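PDB 3GDC: multicopper oxidase from Arthrobacter sp. FB24, which probably couples the one-electron oxidation of phenolic substrates to the four-electron reduction of dioxygen to water, as a two-domain, laccase-type copper enzyme. Local coordinates for residues F20-R24 with R35-I39; G127-Y131 with Q252-L256; N226-Y230 with Y242-Q248. One frame throughout, in Å; residues are numbered along the deposited sequence.

Overall arrangement
Interaction 1 comes first along the chain. It closes the short loop of the hairpin made by strands 20-27 and 33-49, in the first cupredoxin-like domain. Interaction 2 spans 120 residues. It brings strand 127-132 of that domain against strand 253-258 of the second. Interaction 3 lies wholly within this long span and closes the hairpin of strands 228-232 and 241-243. It then follows the chain into strand 245-249, in the other sheet of the second domain. Strands 228-232 and 253-258 are sheet neighbours, so interactions 2 and 3 touch. Interactions 1 and 3 sit on opposite sides of the chain's centre, about 30 Å apart between centres.

Interaction 1 of 3, residues F20-R24 with R35-I39; sequences FDRGR and REWDI
Residues 35-39 form a regular strand, while 20-24 bend through a turn at Arg22 and Gly23. Arg24 and Glu36 make an antiparallel hydrogen-bonded pair with CA atoms 5.2 Å apart. Arg24 N donates to Glu36 O and Glu36 N to Arg24 O, both at 2.9 Å. Gly23 (phi 72°, psi -164°) lays its CA over one face of the Trp37 ring. A CB there would clash with Glu36 O and the indole. Asp21 OD1 accepts from Gly23 N at 3.0 Å, which makes an Asx turn. This bend interrupts the first strand of a beta hairpin in the N-terminal cupredoxin-like domain. Two side chains from 35-39 serve the carbonyls of the bend. Trp37 NE1 (chi1 m) donates to Asp21 O at 2.9 Å, and Arg35 NH1 to Arg22 O at 2.8 Å. Arg35 NE is taken by a salt bridge to Asp74. Arg24, p at chi1 and then extended, lies over Glu36 CB. Its salt bridge with Asp38 is two-pronged: NH1 of Arg24 to OD2 of Asp38 at 3.0 Å, and NH2 of Arg24 to OD1 of Asp38 at 3.1 Å. Glu36 OE1 instead bonds His79 on strand 75-82.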
loop_
_atom_site.group_PDB
_atom_site.type_symbol
_atom_site.label_atom_id
_atom_site.label_comp_id
_atom_site.label_asym_id
_atom_site.label_seq_id
_atom_site.Cartn_x
_atom_site.Cartn_y
_atom_site.Cartn_z
ATOM N N PHE A 20 11.963 -7.721 -24.906
ATOM C CA PHE A 20 10.790 -6.933 -25.272
ATOM C C PHE A 20 10.335 -7.358 -26.667
ATOM O O PHE A 20 11.051 -7.168 -27.662
ATOM C CB PHE A 20 11.097 -5.435 -25.199
ATOM C CG PHE A 20 11.399 -4.961 -23.802
ATOM C CD1 PHE A 20 10.373 -4.542 -22.965
ATOM C CD2 PHE A 20 12.704 -4.984 -23.315
ATOM C CE1 PHE A 20 10.644 -4.121 -21.663
ATOM C CE2 PHE A 20 12.988 -4.576 -22.013
ATOM C CZ PHE A 20 11.957 -4.142 -21.187
ATOM N N ASP A 21 9.171 -7.988 -26.710
ATOM C CA ASP A 21 8.645 -8.540 -27.943
ATOM C C ASP A 21 7.905 -7.452 -28.730
ATOM O O ASP A 21 6.781 -7.058 -28.401
ATOM C CB ASP A 21 7.754 -9.756 -27.655
ATOM C CG ASP A 21 7.450 -10.575 -28.912
ATOM O OD1 ASP A 21 7.411 -10.000 -30.020
ATOM O OD2 ASP A 21 7.250 -11.804 -28.785
ATOM N N ARG A 22 8.569 -6.959 -29.769
ATOM C CA ARG A 22 8.031 -5.870 -30.588
ATOM C C ARG A 22 7.067 -6.351 -31.679
ATOM O O ARG A 22 6.492 -5.541 -32.407
ATOM C CB ARG A 22 9.172 -5.031 -31.159
ATOM C CG ARG A 22 9.936 -4.279 -30.062
ATOM C CD ARG A 22 11.186 -3.593 -30.571
ATOM N NE ARG A 22 11.861 -2.877 -29.484
ATOM C CZ ARG A 22 12.563 -3.450 -28.503
ATOM N NH1 ARG A 22 12.715 -4.777 -28.442
ATOM N NH2 ARG A 22 13.121 -2.683 -27.572
ATOM N N GLY A 23 6.875 -7.663 -31.766
ATOM C CA GLY A 23 5.898 -8.245 -32.686
ATOM C C GLY A 23 6.334 -8.160 -34.135
ATOM O O GLY A 23 7.512 -7.934 -34.435
ATOM N N ARG A 24 5.380 -8.355 -35.037
ATOM C CA ARG A 24 5.622 -8.112 -36.452
ATOM C C ARG A 24 4.835 -6.885 -36.879
ATOM O O ARG A 24 3.678 -6.704 -36.491
ATOM C CB ARG A 24 5.281 -9.335 -37.311
ATOM C CG ARG A 24 3.884 -9.867 -37.139
ATOM C CD ARG A 24 3.642 -11.035 -38.083
ATOM N NE ARG A 24 2.286 -11.547 -37.932
ATOM C CZ ARG A 24 1.937 -12.509 -37.086
ATOM N NH1 ARG A 24 2.850 -13.084 -36.310
ATOM N NH2 ARG A 24 0.670 -12.895 -37.017
ATOM N N ARG A 35 0.895 -3.608 -35.358
ATOM C CA ARG A 35 1.825 -4.485 -34.660
ATOM C C ARG A 35 1.070 -5.732 -34.214
ATOM O O ARG A 35 0.006 -5.619 -33.608
ATOM C CB ARG A 35 2.409 -3.729 -33.461
ATOM C CG ARG A 35 3.626 -4.342 -32.848
ATOM C CD ARG A 35 4.131 -3.473 -31.685
ATOM N NE ARG A 35 4.584 -2.147 -32.105
ATOM C CZ ARG A 35 5.798 -1.866 -32.580
ATOM N NH1 ARG A 35 6.720 -2.812 -32.698
ATOM N NH2 ARG A 35 6.094 -0.616 -32.930
ATOM N N GLU A 36 1.606 -6.908 -34.520
ATOM C CA GLU A 36 0.886 -8.172 -34.283
ATOM C C GLU A 36 1.709 -9.249 -33.593
ATOM O O GLU A 36 2.907 -9.386 -33.821
ATOM C CB GLU A 36 0.338 -8.747 -35.593
ATOM C CG GLU A 36 -0.394 -7.736 -36.440
ATOM C CD GLU A 36 -0.853 -8.324 -37.742
ATOM O OE1 GLU A 36 -1.711 -9.229 -37.705
ATOM O OE2 GLU A 36 -0.355 -7.875 -38.798
ATOM N N TRP A 37 1.039 -10.047 -32.767
ATOM C CA TRP A 37 1.698 -11.154 -32.095
ATOM C C TRP A 37 0.825 -12.385 -32.160
ATOM O O TRP A 37 -0.403 -12.279 -32.184
ATOM C CB TRP A 37 1.917 -10.840 -30.616
ATOM C CG TRP A 37 2.788 -9.678 -30.287
ATOM C CD1 TRP A 37 4.121 -9.710 -30.025
ATOM C CD2 TRP A 37 2.375 -8.313 -30.118
ATOM N NE1 TRP A 37 4.572 -8.451 -29.720
ATOM C CE2 TRP A 37 3.523 -7.573 -29.766
ATOM C CE3 TRP A 37 1.150 -7.643 -30.240
ATOM C CZ2 TRP A 37 3.487 -6.197 -29.527
ATOM C CZ3 TRP A 37 1.108 -6.271 -30.002
ATOM C CH2 TRP A 37 2.272 -5.565 -29.642
ATOM N N ASP A 38 1.458 -13.552 -32.151
ATOM C CA ASP A 38 0.746 -14.809 -31.944
ATOM C C ASP A 38 1.028 -15.297 -30.533
ATOM O O ASP A 38 2.194 -15.459 -30.150
ATOM C CB ASP A 38 1.214 -15.884 -32.926
ATOM C CG ASP A 38 1.099 -15.448 -34.361
ATOM O OD1 ASP A 38 0.078 -14.831 -34.707
ATOM O OD2 ASP A 38 2.039 -15.719 -35.137
ATOM N N ILE A 39 -0.033 -15.530 -29.770
ATOM C CA ILE A 39 0.089 -15.981 -28.386
ATOM C C ILE A 39 -0.742 -17.250 -28.252
ATOM O O ILE A 39 -1.916 -17.286 -28.656
ATOM C CB ILE A 39 -0.382 -14.879 -27.386
ATOM C CG1 ILE A 39 0.537 -13.642 -27.470
ATOM C CG2 ILE A 39 -0.453 -15.424 -25.953
ATOM C CD1 ILE A 39 0.274 -12.539 -26.421
#

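Interaction 2 of 3, residues G127-Y131 with Q252-L256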
loop_
_atom_site.group_PDB
_atom_site.type_symbol
_atom_site.label_atom_id
_atom_site.label_comp_id
_atom_site.label_asym_id
_atom_site.label_seq_id
_atom_site.Cartn_x
_atom_site.Cartn_y
_atom_site.Cartn_z
ATOM N N GLY A 127 2.395 3.796 -20.970
ATOM C CA GLY A 127 2.700 3.357 -19.619
ATOM C C GLY A 127 3.133 1.916 -19.563
ATOM O O GLY A 127 3.400 1.279 -20.584
ATOM N N THR A 128 3.226 1.414 -18.341
ATOM C CA THR A 128 3.642 0.043 -18.087
ATOM C C THR A 128 2.410 -0.712 -17.642
ATOM O O THR A 128 1.802 -0.378 -16.614
ATOM C CB THR A 128 4.741 0.033 -17.012
ATOM O OG1 THR A 128 5.881 0.736 -17.519
ATOM C CG2 THR A 128 5.128 -1.375 -16.604
ATOM N N HIS A 129 2.024 -1.710 -18.438
ATOM C CA HIS A 129 0.783 -2.433 -18.216
ATOM C C HIS A 129 1.054 -3.940 -18.169
ATOM O O HIS A 129 2.210 -4.374 -18.058
ATOM C CB HIS A 129 -0.252 -2.072 -19.300
ATOM C CG HIS A 129 -0.390 -0.598 -19.543
ATOM N ND1 HIS A 129 -0.831 0.282 -18.573
ATOM C CD2 HIS A 129 -0.157 0.150 -20.653
ATOM C CE1 HIS A 129 -0.851 1.507 -19.072
ATOM N NE2 HIS A 129 -0.446 1.454 -20.331
ATOM N N LEU A 130 -0.014 -4.725 -18.240
ATOM C CA LEU A 130 0.061 -6.172 -18.121
ATOM C C LEU A 130 -1.176 -6.788 -18.750
ATOM O O LEU A 130 -2.130 -6.077 -19.107
ATOM C CB LEU A 130 0.196 -6.601 -16.644
ATOM C CG LEU A 130 -0.969 -6.352 -15.665
ATOM C CD1 LEU A 130 -0.972 -7.431 -14.537
ATOM C CD2 LEU A 130 -0.947 -4.974 -15.068
ATOM N N TYR A 131 -1.142 -8.104 -18.909
ATOM C CA TYR A 131 -2.286 -8.868 -19.375
ATOM C C TYR A 131 -2.318 -10.177 -18.589
ATOM O O TYR A 131 -1.278 -10.637 -18.068
ATOM C CB TYR A 131 -2.210 -9.114 -20.899
ATOM C CG TYR A 131 -1.022 -9.947 -21.340
ATOM C CD1 TYR A 131 -1.111 -11.344 -21.401
ATOM C CD2 TYR A 131 0.195 -9.343 -21.665
ATOM C CE1 TYR A 131 -0.014 -12.126 -21.796
ATOM C CE2 TYR A 131 1.313 -10.116 -22.050
ATOM C CZ TYR A 131 1.189 -11.504 -22.114
ATOM O OH TYR A 131 2.259 -12.274 -22.480
ATOM N N GLN A 252 -0.923 -3.697 -9.685
ATOM C CA GLN A 252 -0.099 -2.486 -9.709
ATOM C C GLN A 252 1.264 -2.765 -10.332
ATOM O O GLN A 252 1.762 -3.886 -10.300
ATOM C CB GLN A 252 0.061 -1.831 -8.322
ATOM C CG GLN A 252 -1.227 -1.195 -7.772
ATOM C CD GLN A 252 -1.028 -0.450 -6.456
ATOM O OE1 GLN A 252 -1.474 0.693 -6.299
ATOM N NE2 GLN A 252 -0.360 -1.081 -5.515
ATOM N N ARG A 253 1.845 -1.723 -10.899
ATOM C CA ARG A 253 3.084 -1.825 -11.659
ATOM C C ARG A 253 3.605 -0.419 -11.867
ATOM O O ARG A 253 2.883 0.553 -11.634
ATOM C CB ARG A 253 2.886 -2.583 -12.987
ATOM C CG ARG A 253 2.085 -1.848 -14.073
ATOM C CD ARG A 253 0.593 -1.907 -13.797
ATOM N NE ARG A 253 -0.190 -1.335 -14.898
ATOM C CZ ARG A 253 -1.512 -1.187 -14.887
ATOM N NH1 ARG A 253 -2.235 -1.577 -13.840
ATOM N NH2 ARG A 253 -2.119 -0.645 -15.940
ATOM N N GLY A 254 4.864 -0.299 -12.267
ATOM C CA GLY A 254 5.459 1.019 -12.457
ATOM C C GLY A 254 6.852 0.942 -13.030
ATOM O O GLY A 254 7.365 -0.148 -13.299
ATOM N N ILE A 255 7.461 2.105 -13.222
ATOM C CA ILE A 255 8.821 2.179 -13.714
ATOM C C ILE A 255 9.739 2.660 -12.601
ATOM O O ILE A 255 9.404 3.618 -11.897
ATOM C CB ILE A 255 8.941 3.132 -14.927
ATOM C CG1 ILE A 255 8.038 2.632 -16.061
ATOM C CG2 ILE A 255 10.398 3.248 -15.368
ATOM C CD1 ILE A 255 7.939 3.585 -17.265
ATOM N N LEU A 256 10.875 1.979 -12.444
ATOM C CA LEU A 256 11.941 2.453 -11.566
ATOM C C LEU A 256 13.102 2.915 -12.430
ATOM O O LEU A 256 13.462 2.240 -13.400
ATOM C CB LEU A 256 12.453 1.367 -10.612
ATOM C CG LEU A 256 11.726 0.107 -10.138
ATOM C CD1 LEU A 256 12.237 -0.275 -8.757
ATOM C CD2 LEU A 256 10.207 0.162 -10.149
#
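Arg253 supplies both hydrogen bonds of this contact. Its NE donates to Thr128 O at 2.8 Å, and its NH2 donates to His129 ND1 at 3.1 Å. The guanidinium also bonds Gly251 O through NH1 and forms a salt bridge with Asp244 of the second subunit, so one side chain ties its own strand to strand 127-132 and to a neighbouring subunit. The other ring nitrogen of His129, NE2, bonds Pro125 O, and Thr128 OG1 bonds His208. The strands do not pair as a sheet. Their axes approach to 6.5 Å with N-to-C directions 140° apart, and they belong to the two cupredoxin-like domains of the chain. The contact is therefore a buried domain interface, bridged by the Arg253 side chain, which bonds one backbone carbonyl and one imidazole. Beyond the polar centre, Leu130 CD2 covers one face of the guanidinium and lies 3.7 Å from Arg253 CD. The Leu130 side chain is also about 5 Å from a bound copper. Thr128 OG1 sits 3.2 Å from Ile255 CG1. Thr128 CG2 packs 4.0 Å from Arg253 CG.

Interaction 3 of 3, residues N226-Y230 with Y242-Q248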
loop_
_atom_site.group_PDB
_atom_site.type_symbol
_atom_site.label_atom_id
_atom_site.label_comp_id
_atom_site.label_asym_id
_atom_site.label_seq_id
_atom_site.Cartn_x
_atom_site.Cartn_y
_atom_site.Cartn_z
ATOM N N ASN A 226 21.100 1.736 -2.866
ATOM C CA ASN A 226 20.684 2.505 -4.029
ATOM C C ASN A 226 19.293 3.098 -3.851
ATOM O O ASN A 226 18.512 2.625 -3.025
ATOM C CB ASN A 226 20.747 1.618 -5.275
ATOM C CG ASN A 226 22.174 1.376 -5.735
ATOM O OD1 ASN A 226 22.735 2.171 -6.481
ATOM N ND2 ASN A 226 22.772 0.286 -5.270
ATOM N N PHE A 227 19.004 4.147 -4.617
ATOM C CA PHE A 227 17.715 4.810 -4.603
ATOM C C PHE A 227 17.255 4.958 -6.046
ATOM O O PHE A 227 18.084 5.036 -6.958
ATOM C CB PHE A 227 17.819 6.181 -3.937
ATOM C CG PHE A 227 17.704 6.128 -2.446
ATOM C CD1 PHE A 227 18.729 5.580 -1.683
ATOM C CD2 PHE A 227 16.561 6.599 -1.805
ATOM C CE1 PHE A 227 18.616 5.507 -0.301
ATOM C CE2 PHE A 227 16.447 6.530 -0.419
ATOM C CZ PHE A 227 17.477 5.981 0.321
ATOM N N PHE A 228 15.946 4.942 -6.249
ATOM C CA PHE A 228 15.391 5.061 -7.599
ATOM C C PHE A 228 14.244 6.054 -7.616
ATOM O O PHE A 228 13.600 6.276 -6.589
ATOM C CB PHE A 228 14.926 3.692 -8.127
ATOM C CG PHE A 228 14.036 2.934 -7.177
ATOM C CD1 PHE A 228 12.663 3.167 -7.151
ATOM C CD2 PHE A 228 14.573 1.959 -6.324
ATOM C CE1 PHE A 228 11.827 2.476 -6.276
ATOM C CE2 PHE A 228 13.743 1.257 -5.456
ATOM C CZ PHE A 228 12.365 1.516 -5.438
ATOM N N HIS A 229 13.996 6.653 -8.784
ATOM C CA HIS A 229 12.768 7.397 -8.999
ATOM C C HIS A 229 11.701 6.422 -9.434
ATOM O O HIS A 229 11.969 5.527 -10.236
ATOM C CB HIS A 229 12.954 8.495 -10.050
ATOM C CG HIS A 229 13.663 9.704 -9.521
ATOM N ND1 HIS A 229 15.013 9.914 -9.697
ATOM C CD2 HIS A 229 13.212 10.741 -8.780
ATOM C CE1 HIS A 229 15.360 11.045 -9.106
ATOM N NE2 HIS A 229 14.284 11.567 -8.541
ATOM N N TYR A 230 10.505 6.563 -8.879
ATOM C CA TYR A 230 9.428 5.642 -9.197
ATOM C C TYR A 230 8.269 6.346 -9.903
ATOM O O TYR A 230 7.823 7.413 -9.470
ATOM C CB TYR A 230 8.934 4.923 -7.938
ATOM C CG TYR A 230 7.872 3.898 -8.212
ATOM C CD1 TYR A 230 8.161 2.736 -8.933
ATOM C CD2 TYR A 230 6.576 4.075 -7.746
ATOM C CE1 TYR A 230 7.177 1.784 -9.185
ATOM C CE2 TYR A 230 5.591 3.126 -7.989
ATOM C CZ TYR A 230 5.895 1.991 -8.703
ATOM O OH TYR A 230 4.917 1.061 -8.954
ATOM N N TYR A 242 11.115 9.260 -4.693
ATOM C CA TYR A 242 12.520 8.904 -4.795
ATOM C C TYR A 242 12.816 8.085 -3.540
ATOM O O TYR A 242 12.737 8.607 -2.428
ATOM C CB TYR A 242 13.391 10.166 -4.862
ATOM C CG TYR A 242 14.876 9.910 -5.027
ATOM C CD1 TYR A 242 15.377 9.329 -6.192
ATOM C CD2 TYR A 242 15.788 10.275 -4.028
ATOM C CE1 TYR A 242 16.735 9.099 -6.365
ATOM C CE2 TYR A 242 17.166 10.050 -4.198
ATOM C CZ TYR A 242 17.627 9.466 -5.374
ATOM O OH TYR A 242 18.972 9.225 -5.574
ATOM N N THR A 243 13.122 6.807 -3.721
ATOM C CA THR A 243 13.141 5.874 -2.592
ATOM C C THR A 243 13.947 4.613 -2.876
ATOM O O THR A 243 14.442 4.427 -3.982
ATOM C CB THR A 243 11.692 5.525 -2.151
ATOM O OG1 THR A 243 11.725 4.822 -0.898
ATOM C CG2 THR A 243 10.970 4.700 -3.214
ATOM N N ASP A 244 14.081 3.746 -1.872
ATOM C CA ASP A 244 14.743 2.457 -2.074
ATOM C C ASP A 244 13.813 1.261 -1.897
ATOM O O ASP A 244 14.233 0.132 -2.102
ATOM C CB ASP A 244 15.973 2.316 -1.166
ATOM C CG ASP A 244 15.630 2.469 0.322
ATOM O OD1 ASP A 244 14.463 2.253 0.695
ATOM O OD2 ASP A 244 16.535 2.804 1.103
ATOM N N THR A 245 12.567 1.523 -1.503
ATOM C CA THR A 245 11.575 0.478 -1.249
ATOM C C THR A 245 10.212 0.938 -1.763
ATOM O O THR A 245 9.779 2.042 -1.450
ATOM C CB THR A 245 11.443 0.176 0.265
ATOM O OG1 THR A 245 12.721 -0.187 0.796
ATOM C CG2 THR A 245 10.464 -0.968 0.517
ATOM N N ILE A 246 9.548 0.094 -2.551
ATOM C CA ILE A 246 8.185 0.397 -2.989
ATOM C C ILE A 246 7.271 -0.804 -2.850
ATOM O O ILE A 246 7.736 -1.948 -2.863
ATOM C CB ILE A 246 8.121 0.947 -4.451
ATOM C CG1 ILE A 246 8.807 0.014 -5.449
ATOM C CG2 ILE A 246 8.660 2.346 -4.535
ATOM C CD1 ILE A 246 7.810 -0.797 -6.235
ATOM N N SER A 247 5.970 -0.548 -2.745
ATOM C CA SER A 247 4.992 -1.629 -2.617
ATOM C C SER A 247 3.987 -1.607 -3.770
ATOM O O SER A 247 3.721 -0.543 -4.358
ATOM C CB SER A 247 4.258 -1.533 -1.278
ATOM O OG SER A 247 3.480 -0.345 -1.216
ATOM N N GLN A 248 3.450 -2.784 -4.079
ATOM C CA GLN A 248 2.448 -2.960 -5.125
ATOM C C GLN A 248 1.477 -4.056 -4.719
ATOM O O GLN A 248 1.897 -5.146 -4.347
ATOM C CB GLN A 248 3.138 -3.375 -6.430
ATOM C CG GLN A 248 4.100 -2.335 -7.018
ATOM C CD GLN A 248 4.783 -2.831 -8.291
ATOM O OE1 GLN A 248 4.780 -4.023 -8.577
ATOM N NE2 GLN A 248 5.367 -1.911 -9.057
HETATM O O HOH W 1 19.029 2.136 0.150
#
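Residues 242-248 change sheets within a few residues, at Asp244, and residues 226-230 pack against both halves. Strands 228-232 and 241-243 form a beta hairpin in one sheet of the second cupredoxin-like domain. After Asp244 the chain continues as strand 245-249 in the facing sheet of the sandwich. In the hairpin, Phe228 and Thr243 are an antiparallel hydrogen-bonded pair. Phe228 N donates to Thr243 O at 2.8 Å, and Thr243 N donates to Phe228 O at 3.0 Å. His229 and Tyr242 are the next, non-hydrogen-bonded pair. The Tyr242 ring meets those of His229 and Phe227 obliquely, with centroids 4.5 and 5.7 Å away. Phe227 CB makes a CH-pi contact over the Tyr242 face. The Phe227 ring in turn receives Asp244 CB over its own face. Between the sheets, Phe228 CE1 lies 3.6 Å from Ile246 CG2, and Ile246 CG2 also covers one face of the Tyr230 ring. The third subunit docks here: its Arg253 forms a salt bridge with Asp244, and its Thr233 bonds Thr243. A water donates to Asn226 O and Asp244 OD2. At the far end, Gln248 NE2 donates to Tyr230 OH at 3.0 Å.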